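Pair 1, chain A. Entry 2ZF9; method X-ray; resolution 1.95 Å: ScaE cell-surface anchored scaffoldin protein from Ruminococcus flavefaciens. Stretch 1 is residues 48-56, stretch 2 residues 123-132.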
# COMPACT_ATOMS: atom_id res chain seq x y z
N ASN A 48 -19.56 4.44 -11.21
CA ASN A 48 -18.91 3.36 -12.02
C ASN A 48 -17.51 3.64 -12.53
O ASN A 48 -17.00 2.87 -13.34
CB ASN A 48 -19.79 2.92 -13.20
CG ASN A 48 -21.17 2.55 -12.79
OD1 ASN A 48 -21.36 1.67 -11.95
ND2 ASN A 48 -22.15 3.22 -13.37
N ALA A 49 -16.88 4.72 -12.07
CA ALA A 49 -15.53 5.05 -12.50
C ALA A 49 -14.54 3.94 -12.13
O ALA A 49 -14.59 3.38 -11.03
CB ALA A 49 -15.09 6.36 -11.93
N LYS A 50 -13.68 3.58 -13.07
CA LYS A 50 -12.62 2.61 -12.82
C LYS A 50 -11.36 3.44 -12.61
O LYS A 50 -10.86 4.12 -13.52
CB LYS A 50 -12.47 1.66 -13.99
CG LYS A 50 -13.58 0.65 -14.06
CD LYS A 50 -13.41 -0.28 -15.24
CE LYS A 50 -14.46 -1.40 -15.16
NZ LYS A 50 -14.40 -2.31 -16.35
N VAL A 51 -10.89 3.43 -11.36
CA VAL A 51 -9.87 4.37 -10.96
C VAL A 51 -8.53 3.64 -10.78
O VAL A 51 -8.43 2.68 -10.00
CB VAL A 51 -10.28 5.12 -9.63
CG1 VAL A 51 -9.24 6.14 -9.26
CG2 VAL A 51 -11.64 5.80 -9.77
N THR A 52 -7.49 4.12 -11.46
CA THR A 52 -6.13 3.62 -11.23
C THR A 52 -5.57 4.17 -9.92
O THR A 52 -5.48 5.38 -9.73
CB THR A 52 -5.21 4.00 -12.39
OG1 THR A 52 -5.68 3.34 -13.56
CG2 THR A 52 -3.74 3.53 -12.10
N MSE A 53 -5.20 3.26 -9.02
CA MSE A 53 -4.63 3.61 -7.72
C MSE A 53 -3.19 3.11 -7.65
O MSE A 53 -2.85 2.11 -8.28
CB MSE A 53 -5.47 2.96 -6.61
CG MSE A 53 -6.98 3.38 -6.62
SE MSE A 53 -7.13 5.31 -6.16
CE MSE A 53 -6.87 5.12 -4.19
N GLU A 54 -2.36 3.82 -6.88
CA GLU A 54 -0.93 3.48 -6.72
C GLU A 54 -0.52 3.41 -5.26
O GLU A 54 -0.83 4.30 -4.47
CB GLU A 54 -0.04 4.51 -7.42
CG GLU A 54 -0.22 4.51 -8.95
CD GLU A 54 0.42 5.69 -9.64
OE1 GLU A 54 0.56 6.79 -9.04
OE2 GLU A 54 0.80 5.49 -10.81
N LEU A 55 0.21 2.34 -4.92
CA LEU A 55 0.95 2.29 -3.68
C LEU A 55 2.39 2.68 -3.99
O LEU A 55 3.06 2.02 -4.79
CB LEU A 55 0.89 0.90 -3.03
CG LEU A 55 1.76 0.59 -1.80
CD1 LEU A 55 1.36 1.42 -0.61
CD2 LEU A 55 1.60 -0.91 -1.42
N SER A 56 2.85 3.77 -3.37
CA SER A 56 4.21 4.29 -3.61
C SER A 56 5.12 4.18 -2.40
O SER A 56 4.63 4.13 -1.26
CB SER A 56 4.13 5.77 -4.05
OG SER A 56 3.46 5.84 -5.32
N ASP A 123 12.50 3.94 -4.83
CA ASP A 123 11.37 4.77 -4.53
C ASP A 123 10.49 4.85 -5.79
O ASP A 123 10.94 4.49 -6.88
CB ASP A 123 11.87 6.16 -4.16
CG ASP A 123 12.40 6.23 -2.75
OD1 ASP A 123 12.31 5.24 -1.98
OD2 ASP A 123 12.93 7.31 -2.41
N GLY A 124 9.27 5.34 -5.62
CA GLY A 124 8.35 5.46 -6.74
C GLY A 124 7.16 4.52 -6.58
O GLY A 124 6.88 4.03 -5.47
N VAL A 125 6.47 4.25 -7.67
CA VAL A 125 5.27 3.38 -7.62
C VAL A 125 5.66 1.90 -7.47
O VAL A 125 6.35 1.33 -8.35
CB VAL A 125 4.38 3.53 -8.89
CG1 VAL A 125 3.22 2.53 -8.88
CG2 VAL A 125 3.81 4.93 -8.98
N LEU A 126 5.22 1.27 -6.38
CA LEU A 126 5.48 -0.14 -6.17
C LEU A 126 4.41 -0.99 -6.87
O LEU A 126 4.74 -1.98 -7.58
CB LEU A 126 5.56 -0.42 -4.66
CG LEU A 126 6.19 -1.74 -4.19
CD1 LEU A 126 7.68 -1.71 -4.41
CD2 LEU A 126 5.85 -2.04 -2.68
N TRP A 127 3.13 -0.64 -6.67
CA TRP A 127 2.04 -1.40 -7.28
C TRP A 127 1.00 -0.45 -7.80
O TRP A 127 0.73 0.59 -7.18
CB TRP A 127 1.39 -2.34 -6.27
CG TRP A 127 2.25 -3.42 -5.85
CD1 TRP A 127 2.98 -3.49 -4.68
CD2 TRP A 127 2.49 -4.64 -6.56
NE1 TRP A 127 3.69 -4.67 -4.65
CE2 TRP A 127 3.40 -5.40 -5.79
CE3 TRP A 127 2.03 -5.17 -7.78
CZ2 TRP A 127 3.86 -6.67 -6.18
CZ3 TRP A 127 2.49 -6.43 -8.18
CH2 TRP A 127 3.38 -7.17 -7.37
N SER A 128 0.44 -0.80 -8.95
CA SER A 128 -0.69 -0.08 -9.48
C SER A 128 -1.88 -1.06 -9.58
O SER A 128 -1.71 -2.24 -9.85
CB SER A 128 -0.26 0.46 -10.86
OG SER A 128 -1.37 0.89 -11.57
N PHE A 129 -3.10 -0.57 -9.38
CA PHE A 129 -4.29 -1.44 -9.37
C PHE A 129 -5.53 -0.57 -9.62
O PHE A 129 -5.46 0.66 -9.55
CB PHE A 129 -4.43 -2.22 -8.03
CG PHE A 129 -4.41 -1.34 -6.78
CD1 PHE A 129 -3.21 -0.81 -6.31
CD2 PHE A 129 -5.61 -1.03 -6.09
CE1 PHE A 129 -3.18 -0.02 -5.14
CE2 PHE A 129 -5.58 -0.24 -4.93
CZ PHE A 129 -4.37 0.28 -4.47
N VAL A 130 -6.64 -1.21 -9.95
CA VAL A 130 -7.84 -0.47 -10.37
C VAL A 130 -9.00 -0.81 -9.42
O VAL A 130 -9.31 -1.99 -9.24
CB VAL A 130 -8.24 -0.84 -11.84
CG1 VAL A 130 -9.57 -0.19 -12.26
CG2 VAL A 130 -7.13 -0.41 -12.82
N LEU A 131 -9.65 0.23 -8.88
CA LEU A 131 -10.83 0.07 -8.06
C LEU A 131 -11.98 0.76 -8.75
O LEU A 131 -11.82 1.86 -9.29
CB LEU A 131 -10.62 0.69 -6.65
CG LEU A 131 -9.59 -0.05 -5.78
CD1 LEU A 131 -9.37 0.68 -4.46
CD2 LEU A 131 -10.04 -1.48 -5.53
N GLN A 132 -13.13 0.11 -8.76
CA GLN A 132 -14.30 0.71 -9.36
C GLN A 132 -15.29 1.27 -8.31
O GLN A 132 -15.65 0.61 -7.34
CB GLN A 132 -14.97 -0.27 -10.34
CG GLN A 132 -16.20 0.34 -11.07
CD GLN A 132 -16.83 -0.62 -12.07
OE1 GLN A 132 -16.89 -1.82 -11.82
NE2 GLN A 132 -17.29 -0.09 -13.21
O HOH W 1 0.38 3.47 -12.40

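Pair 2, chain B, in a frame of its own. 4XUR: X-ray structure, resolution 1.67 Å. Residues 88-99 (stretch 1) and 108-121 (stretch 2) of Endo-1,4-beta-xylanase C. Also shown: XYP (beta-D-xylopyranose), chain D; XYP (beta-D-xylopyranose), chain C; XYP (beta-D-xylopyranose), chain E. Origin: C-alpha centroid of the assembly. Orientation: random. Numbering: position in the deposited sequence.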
# COMPACT_ATOMS: atom_id res chain seq x y z
N PRO B 88 -17.78 7.59 4.31
CA PRO B 88 -17.90 7.98 5.69
C PRO B 88 -17.09 9.22 6.00
O PRO B 88 -16.33 9.71 5.15
CB PRO B 88 -17.32 6.78 6.46
CG PRO B 88 -16.33 6.17 5.48
CD PRO B 88 -17.00 6.35 4.14
N ALA B 89 -17.28 9.71 7.21
CA ALA B 89 -16.63 10.95 7.70
C ALA B 89 -15.16 10.70 8.08
O ALA B 89 -14.32 11.56 7.90
CB ALA B 89 -17.41 11.45 8.93
N THR B 90 -14.90 9.51 8.62
CA THR B 90 -13.54 9.03 8.88
C THR B 90 -13.39 7.57 8.43
O THR B 90 -14.37 6.80 8.39
CB THR B 90 -13.15 9.11 10.37
OG1 THR B 90 -13.84 8.10 11.13
CG2 THR B 90 -13.44 10.47 10.90
N GLN B 91 -12.13 7.15 8.13
CA GLN B 91 -11.89 5.75 7.84
C GLN B 91 -10.37 5.44 8.12
O GLN B 91 -9.53 6.25 7.82
CB GLN B 91 -12.25 5.48 6.37
CG GLN B 91 -11.90 4.08 5.83
CD GLN B 91 -12.65 2.97 6.53
OE1 GLN B 91 -13.88 2.98 6.54
NE2 GLN B 91 -11.92 2.00 7.10
N VAL B 92 -10.13 4.25 8.65
CA VAL B 92 -8.76 3.76 8.89
C VAL B 92 -8.19 3.26 7.57
O VAL B 92 -8.87 2.54 6.83
CB VAL B 92 -8.78 2.57 9.90
CG1 VAL B 92 -7.41 1.96 10.00
CG2 VAL B 92 -9.34 3.09 11.25
N ILE B 93 -6.94 3.58 7.31
CA ILE B 93 -6.21 2.91 6.19
C ILE B 93 -4.95 2.28 6.79
O ILE B 93 -4.32 2.86 7.63
CB ILE B 93 -5.85 3.90 5.07
CG1 ILE B 93 -7.09 4.30 4.29
CG2 ILE B 93 -4.89 3.28 4.07
CD1 ILE B 93 -7.64 3.24 3.35
N ASN B 94 -4.61 1.09 6.31
CA ASN B 94 -3.49 0.35 6.88
C ASN B 94 -2.40 0.31 5.83
O ASN B 94 -2.66 0.21 4.62
CB ASN B 94 -3.94 -1.11 7.19
CG ASN B 94 -4.87 -1.19 8.41
OD1 ASN B 94 -5.12 -0.19 9.09
ND2 ASN B 94 -5.41 -2.38 8.66
N GLY B 95 -1.15 0.39 6.27
CA GLY B 95 -0.02 -0.04 5.40
C GLY B 95 0.35 -1.47 5.80
O GLY B 95 0.50 -1.77 6.99
N SER B 96 0.52 -2.34 4.80
CA SER B 96 0.81 -3.76 5.02
C SER B 96 1.90 -4.30 4.12
O SER B 96 2.26 -3.70 3.09
CB SER B 96 -0.45 -4.57 4.86
OG SER B 96 -1.45 -4.20 5.76
N LEU B 97 2.44 -5.46 4.50
CA LEU B 97 3.42 -6.17 3.77
C LEU B 97 2.85 -7.49 3.36
O LEU B 97 2.34 -8.20 4.22
CB LEU B 97 4.71 -6.39 4.57
CG LEU B 97 5.39 -5.16 5.17
CD1 LEU B 97 6.57 -5.65 5.97
CD2 LEU B 97 5.78 -4.16 4.10
N GLU B 98 3.07 -7.87 2.10
CA GLU B 98 2.83 -9.29 1.65
C GLU B 98 4.14 -9.97 1.46
O GLU B 98 4.99 -9.44 0.73
CB GLU B 98 2.04 -9.28 0.33
CG GLU B 98 1.93 -10.65 -0.31
CD GLU B 98 1.06 -10.57 -1.60
OE1 GLU B 98 -0.11 -10.19 -1.49
OE2 GLU B 98 1.61 -10.78 -2.69
N LYS B 99 4.36 -11.11 2.13
CA LYS B 99 5.66 -11.82 2.08
C LYS B 99 5.54 -13.23 1.48
O LYS B 99 4.63 -13.96 1.80
CB LYS B 99 6.26 -11.90 3.47
CG LYS B 99 6.81 -10.59 3.96
CD LYS B 99 7.41 -10.79 5.36
CE LYS B 99 6.57 -10.19 6.42
NZ LYS B 99 7.29 -10.19 7.69
N LEU B 108 1.46 -17.49 1.21
CA LEU B 108 1.83 -16.11 1.46
C LEU B 108 1.46 -15.67 2.87
O LEU B 108 0.50 -16.21 3.47
CB LEU B 108 1.14 -15.15 0.44
CG LEU B 108 1.51 -15.34 -1.04
CD1 LEU B 108 0.96 -14.19 -1.89
CD2 LEU B 108 3.00 -15.42 -1.27
N GLU B 109 2.24 -14.71 3.40
CA GLU B 109 2.06 -14.09 4.69
C GLU B 109 1.75 -12.62 4.56
O GLU B 109 2.22 -11.97 3.63
CB GLU B 109 3.41 -14.10 5.45
CG GLU B 109 3.69 -15.30 6.22
CD GLU B 109 5.01 -15.13 6.99
OE1 GLU B 109 5.25 -14.05 7.62
OE2 GLU B 109 5.76 -16.04 6.93
N TYR B 110 1.05 -12.07 5.55
CA TYR B 110 0.67 -10.64 5.57
C TYR B 110 0.86 -10.08 6.95
O TYR B 110 0.53 -10.75 7.95
CB TYR B 110 -0.79 -10.45 5.10
CG TYR B 110 -1.18 -11.42 3.92
CD1 TYR B 110 -0.95 -11.09 2.60
CD2 TYR B 110 -1.81 -12.66 4.18
CE1 TYR B 110 -1.28 -11.96 1.56
CE2 TYR B 110 -2.15 -13.51 3.17
CZ TYR B 110 -1.89 -13.17 1.85
OH TYR B 110 -2.27 -14.07 0.83
N ALA B 111 1.29 -8.85 7.02
CA ALA B 111 1.49 -8.11 8.29
C ALA B 111 1.22 -6.65 8.06
O ALA B 111 1.69 -6.07 7.10
CB ALA B 111 2.89 -8.26 8.72
N MET B 112 0.44 -6.04 8.98
CA MET B 112 0.30 -4.59 9.05
C MET B 112 1.49 -3.98 9.77
O MET B 112 1.77 -4.34 10.91
CB MET B 112 -0.98 -4.23 9.82
CG MET B 112 -1.45 -2.80 9.64
SD MET B 112 -2.51 -2.29 11.02
CE MET B 112 -3.69 -3.60 11.01
N PHE B 113 2.12 -3.01 9.14
CA PHE B 113 3.16 -2.25 9.72
C PHE B 113 2.73 -0.87 10.23
O PHE B 113 3.46 -0.25 11.09
CB PHE B 113 4.38 -2.14 8.75
CG PHE B 113 4.12 -1.30 7.52
CD1 PHE B 113 4.20 0.09 7.56
CD2 PHE B 113 3.82 -1.91 6.32
CE1 PHE B 113 3.99 0.84 6.40
CE2 PHE B 113 3.63 -1.16 5.16
CZ PHE B 113 3.74 0.20 5.20
N ALA B 114 1.60 -0.36 9.79
CA ALA B 114 1.12 0.90 10.27
C ALA B 114 -0.35 1.14 9.87
O ALA B 114 -0.84 0.53 8.93
CB ALA B 114 1.98 2.05 9.75
N SER B 115 -0.98 2.06 10.61
CA SER B 115 -2.40 2.38 10.50
C SER B 115 -2.63 3.78 10.98
O SER B 115 -2.05 4.16 11.99
CB SER B 115 -3.19 1.45 11.40
OG SER B 115 -4.59 1.79 11.43
N THR B 116 -3.46 4.57 10.26
CA THR B 116 -3.89 5.89 10.70
C THR B 116 -5.37 6.08 10.34
O THR B 116 -5.87 5.43 9.42
CB THR B 116 -3.06 7.05 10.13
OG1 THR B 116 -3.40 7.27 8.75
CG2 THR B 116 -1.59 6.81 10.19
N THR B 117 -6.05 6.96 11.11
CA THR B 117 -7.43 7.34 10.80
C THR B 117 -7.43 8.62 9.93
O THR B 117 -6.92 9.64 10.32
CB THR B 117 -8.26 7.58 12.13
OG1 THR B 117 -8.34 6.36 12.88
CG2 THR B 117 -9.71 8.01 11.79
N LEU B 118 -8.02 8.53 8.76
CA LEU B 118 -8.06 9.66 7.83
C LEU B 118 -9.44 10.31 7.94
O LEU B 118 -10.44 9.61 8.08
CB LEU B 118 -7.83 9.21 6.43
CG LEU B 118 -6.39 8.79 6.12
CD1 LEU B 118 -6.25 7.32 6.45
CD2 LEU B 118 -6.08 9.07 4.71
N ASN B 119 -9.45 11.61 7.84
CA ASN B 119 -10.70 12.39 7.65
C ASN B 119 -10.99 12.52 6.17
O ASN B 119 -10.09 12.80 5.36
CB ASN B 119 -10.53 13.76 8.28
CG ASN B 119 -10.16 13.67 9.78
OD1 ASN B 119 -9.06 14.10 10.19
ND2 ASN B 119 -11.03 13.09 10.56
N LYS B 120 -12.26 12.33 5.79
CA LYS B 120 -12.72 12.51 4.40
C LYS B 120 -12.07 13.74 3.78
O LYS B 120 -12.11 14.83 4.33
CB LYS B 120 -14.26 12.63 4.40
CG LYS B 120 -14.89 12.70 3.03
CD LYS B 120 -16.41 12.52 3.11
CE LYS B 120 -17.11 13.20 1.96
NZ LYS B 120 -18.47 12.60 1.77
N GLY B 121 -11.40 13.55 2.65
CA GLY B 121 -10.77 14.65 1.89
C GLY B 121 -9.38 15.18 2.27
O GLY B 121 -8.83 15.98 1.54
C1 XYP D . -5.07 -10.45 3.92
C2 XYP D . -5.21 -9.04 4.49
C3 XYP D . -4.26 -8.78 5.65
C4 XYP D . -4.38 -9.93 6.68
C5 XYP D . -4.27 -11.30 6.00
O2 XYP D . -4.90 -8.09 3.47
O3 XYP D . -4.56 -7.57 6.29
O4 XYP D . -3.29 -9.77 7.61
O5 XYP D . -5.27 -11.43 5.00
C1 XYP C . -5.84 -12.56 -0.72
C2 XYP C . -6.52 -13.32 0.38
C3 XYP C . -6.88 -12.46 1.55
C4 XYP C . -5.64 -11.65 1.99
C5 XYP C . -5.00 -10.95 0.80
O2 XYP C . -7.74 -13.95 -0.16
O3 XYP C . -7.32 -13.24 2.65
O4 XYP C . -6.03 -10.70 2.92
O5 XYP C . -4.65 -11.89 -0.20
C1 XYP E . -3.58 -10.39 8.90
C2 XYP E . -2.28 -10.59 9.69
C3 XYP E . -2.60 -11.03 11.07
C4 XYP E . -3.66 -10.14 11.74
C5 XYP E . -4.88 -9.98 10.81
O2 XYP E . -1.49 -11.55 9.03
O3 XYP E . -1.40 -10.97 11.87
O4 XYP E . -4.07 -10.72 12.97
O5 XYP E . -4.49 -9.46 9.58

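The sharpest difference lies at the beta bulge, where L55(A) of pair 1 is matched by G95(B) of pair 2 (CA atoms 0.3 Å apart after superposition). In pair 1 this position carries a buried leucine, whose CD2 lies 4.4 Å from CD1 of W127(A). In pair 2 it has no side chain, and the space is taken from the other strand: the F113(B) ring lies over the glycine, with G95(B) CA 4.1 Å from the ring centroid and 26° off the ring normal, a CH-pi contact over the face. An ideal CB on G95(B) would come within 2.7 Å of F113(B) CZ, a clash, so this ring position is compatible with glycine and not with a side chain there.

The backbone hardly registers the exchange. Fourteen central residues superpose with an RMSD of 0.5 Å over N, CA and C, and in both pairs the antiparallel strands make an angle of 147° and approach to 4.5 Å. The register slips by one residue at the same place, between L55(A) and S56(A) and between G95(B) and S96(B). The extra residue is L126(A) in pair 1 and F113(B) in pair 2, which match at 0.3 Å; their psi angles of -48° and -18° depart from the extended values of their neighbours. One carbonyl serves two amides at each bulge. L55(A) O accepts from L126(A) N at 2.8 Å and from W127(A) N at 3.3 Å; G95(B) O accepts from F113(B) N at 3.0 Å and, weakly, from A114(B) N at 3.3 Å.

Although the extra residues share a backbone position, their side-chain centres differ by 2.6 Å. F113(B), at chi1 69° (p), points CA-to-CB sideways but its end comes nearer, and its CD2 also reaches L97(B) CD2 at 3.7 Å. L126(A) takes chi1 -164° (t).

Two residues earlier in stretch 1, on the same face, it is pair 1 that has a ring from stretch 2. M53(A) and I93(B) match, as do F129(A) and T116(B). In pair 1 the aromatic ring belongs to F129(A), and M53(A), a selenomethionine, places CB over its face, 3.8 Å from the centroid and 21° off the normal. T116(B) supplies no ring; instead I93(B) CB packs against L118(B) CD1 at 3.7 Å. The matching L131(A) is also used in pair 1, with its CD1 4.2 Å from M53(A) CG.

On the other face, one matched pair of positions is polar in both proteins. E54(A) and N94(B) match, opposite S128(A) and S115(B), whose side-chain centres fall 0.6 Å apart. The shorter asparagine bonds directly, S115(B) OG donating to N94(B) OD1 at 3.1 Å. In pair 1 a water spans the glutamate and serine: it donates to E54(A) OE2 at 2.6 Å and makes a weak hydrogen bond of 3.2 Å with S128(A) OG. Beside these residues, V125(A) CG2 lies 3.5 Å from E54(A) CD, while its match M112(B) brings CE to 3.2 Å from N94(B) ND2.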